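Local coordinates for acyl-CoA dehydrogenase (Mycobacterium thermoresistibile, PDB 3PFD), which uses flavin adenine dinucleotide to oxidise saturated acyl-CoA thioesters to their 2,3-dehydroacyl-CoA products, probably as a step of fatty acid metabolism, at residues A332-C335 / F336-V340. Numbering follows the deposited sequence.
Sequences ASKC and FASDV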
ATOM      1  N   ALA C 332     -14.803  -8.950  -7.637  1.00 13.07           N
ATOM      2  CA  ALA C 332     -14.051  -8.761  -6.386  1.00 13.00           C
ATOM      3  C   ALA C 332     -13.062  -9.888  -6.131  1.00 12.81           C
ATOM      4  O   ALA C 332     -11.896  -9.634  -5.850  1.00 12.72           O
ATOM      5  CB  ALA C 332     -15.015  -8.610  -5.151  1.00 12.14           C
ATOM      6  N   SER C 333     -13.536 -11.125  -6.222  1.00 12.99           N
ATOM      7  CA  SER C 333     -12.720 -12.288  -5.868  1.00 13.82           C
ATOM      8  C   SER C 333     -11.533 -12.483  -6.812  1.00 13.59           C
ATOM      9  O   SER C 333     -10.414 -12.815  -6.376  1.00 13.16           O
ATOM     10  CB  SER C 333     -13.570 -13.558  -5.831  1.00 13.82           C
ATOM     11  OG  SER C 333     -13.887 -14.018  -7.127  1.00 14.41           O
ATOM     12  N   LYS C 334     -11.774 -12.233  -8.094  1.00 12.94           N
ATOM     13  CA  LYS C 334     -10.717 -12.294  -9.097  1.00 12.54           C
ATOM     14  C   LYS C 334      -9.708 -11.123  -8.916  1.00 12.64           C
ATOM     15  O   LYS C 334      -8.481 -11.346  -8.885  1.00 12.64           O
ATOM     16  CB  LYS C 334     -11.323 -12.343 -10.514  1.00 12.35           C
ATOM     17  CG  LYS C 334     -10.316 -12.660 -11.690  1.00 12.85           C
ATOM     18  CD  LYS C 334      -9.531 -11.393 -12.091  1.00 13.94           C
ATOM     19  CE  LYS C 334      -8.913 -11.481 -13.478  1.00 13.10           C
ATOM     20  NZ  LYS C 334      -7.979 -10.314 -13.742  1.00 13.99           N
ATOM     21  N   CYS C 335     -10.225  -9.896  -8.782  1.00 11.85           N
ATOM     22  CA  CYS C 335      -9.372  -8.712  -8.624  1.00 12.81           C
ATOM     23  C   CYS C 335      -8.517  -8.811  -7.358  1.00 12.48           C
ATOM     24  O   CYS C 335      -7.300  -8.633  -7.413  1.00 12.93           O
ATOM     25  CB  CYS C 335     -10.216  -7.413  -8.593  1.00 11.82           C
ATOM     26  SG  CYS C 335      -9.246  -5.889  -8.563  0.96 13.53           S
ATOM     27  N   PHE C 336      -9.145  -9.121  -6.225  1.00 12.68           N
ATOM     28  CA  PHE C 336      -8.401  -9.213  -4.933  1.00 12.41           C
ATOM     29  C   PHE C 336      -7.353 -10.334  -4.941  1.00 11.86           C
ATOM     30  O   PHE C 336      -6.185 -10.110  -4.597  1.00 11.97           O
ATOM     31  CB  PHE C 336      -9.370  -9.428  -3.762  1.00 12.13           C
ATOM     32  CG  PHE C 336      -8.708  -9.352  -2.393  1.00 12.37           C
ATOM     33  CD1 PHE C 336      -8.186  -8.142  -1.919  1.00 12.71           C
ATOM     34  CD2 PHE C 336      -8.612 -10.483  -1.591  1.00 10.29           C
ATOM     35  CE1 PHE C 336      -7.594  -8.065  -0.658  1.00 11.33           C
ATOM     36  CE2 PHE C 336      -8.031 -10.429  -0.309  1.00 11.24           C
ATOM     37  CZ  PHE C 336      -7.513  -9.214   0.159  1.00 12.52           C
ATOM     38  N   ALA C 337      -7.762 -11.547  -5.306  1.00 11.26           N
ATOM     39  CA  ALA C 337      -6.792 -12.652  -5.334  1.00 11.86           C
ATOM     40  C   ALA C 337      -5.589 -12.366  -6.217  1.00 10.74           C
ATOM     41  O   ALA C 337      -4.467 -12.703  -5.858  1.00 11.02           O
ATOM     42  CB  ALA C 337      -7.429 -13.984  -5.725  1.00 10.15           C
ATOM     43  N   SER C 338      -5.819 -11.757  -7.370  1.00 10.89           N
ATOM     44  CA  SER C 338      -4.705 -11.504  -8.301  1.00 10.80           C
ATOM     45  C   SER C 338      -3.811 -10.398  -7.776  1.00 10.08           C
ATOM     46  O   SER C 338      -2.590 -10.481  -7.907  1.00 10.36           O
ATOM     47  CB  SER C 338      -5.204 -11.192  -9.728  1.00 10.59           C
ATOM     48  OG  SER C 338      -6.118 -10.107  -9.728  1.00 11.27           O
ATOM     49  N   ASP C 339      -4.405  -9.366  -7.177  1.00 10.32           N
ATOM     50  CA  ASP C 339      -3.607  -8.347  -6.488  1.00  9.97           C
ATOM     51  C   ASP C 339      -2.781  -8.989  -5.374  1.00  9.71           C
ATOM     52  O   ASP C 339      -1.594  -8.682  -5.213  1.00  9.29           O
ATOM     53  CB  ASP C 339      -4.467  -7.197  -5.931  1.00 11.13           C
ATOM     54  CG  ASP C 339      -5.007  -6.288  -7.018  1.00 11.05           C
ATOM     55  OD1 ASP C 339      -4.588  -6.416  -8.170  1.00 13.54           O
ATOM     56  OD2 ASP C 339      -5.863  -5.451  -6.731  1.00 11.14           O
ATOM     57  N   VAL C 340      -3.402  -9.894  -4.615  1.00  9.36           N
ATOM     58  CA  VAL C 340      -2.694 -10.569  -3.516  1.00  9.15           C
ATOM     59  C   VAL C 340      -1.472 -11.386  -4.059  1.00 10.01           C
ATOM     60  O   VAL C 340      -0.342 -11.280  -3.546  1.00  9.79           O
ATOM     61  CB  VAL C 340      -3.668 -11.406  -2.673  1.00  9.29           C
ATOM     62  CG1 VAL C 340      -2.927 -12.388  -1.769  1.00  9.42           C
ATOM     63  CG2 VAL C 340      -4.556 -10.481  -1.761  1.00  9.32           C
TER
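The Asp339 carboxylate folds back over the preceding turn: CG lies 3.3 Å from Cys335 O, and OD2 is 3.9 Å from Cys335 SG. With chi1 at -72° CG lies beside its own backbone N, which swings the carboxylate back over the Cys335 carbonyl. Asn380 and Gln374 donate to OD1, while Arg384 forms a salt bridge with OD2, probably offsetting the charge held close to the carbonyl. The other flat group, the Phe336 ring, follows a CB that rests 3.3 Å from Ala332 O; Val340 CG2, one turn on, lies 3.7 Å above one ring face, displaced toward the rim. Residues 332-340 are consecutive turns of helix 326-352 in the helical bundle of the acyl-CoA dehydrogenase C-terminal domain; this helix packs on 292-321, 256-280 and 380-391, and Met303 of a second subunit covers Ala332, Cys335 and Phe336. The i to i+4 bond from Asp339 N to Cys335 O measures 3.0 Å. Ser338 turns OG back, between its own N and carbonyl carbon (chi1 55°), to sit 2.8 Å from Lys334 O and 3.0 Å from Cys335 O; its one proton may serve either, and Asn380 also bonds to OG. Lys334 NZ bonds to the backbone O of Thr373 and of Gly378 and to Asn380 OD1.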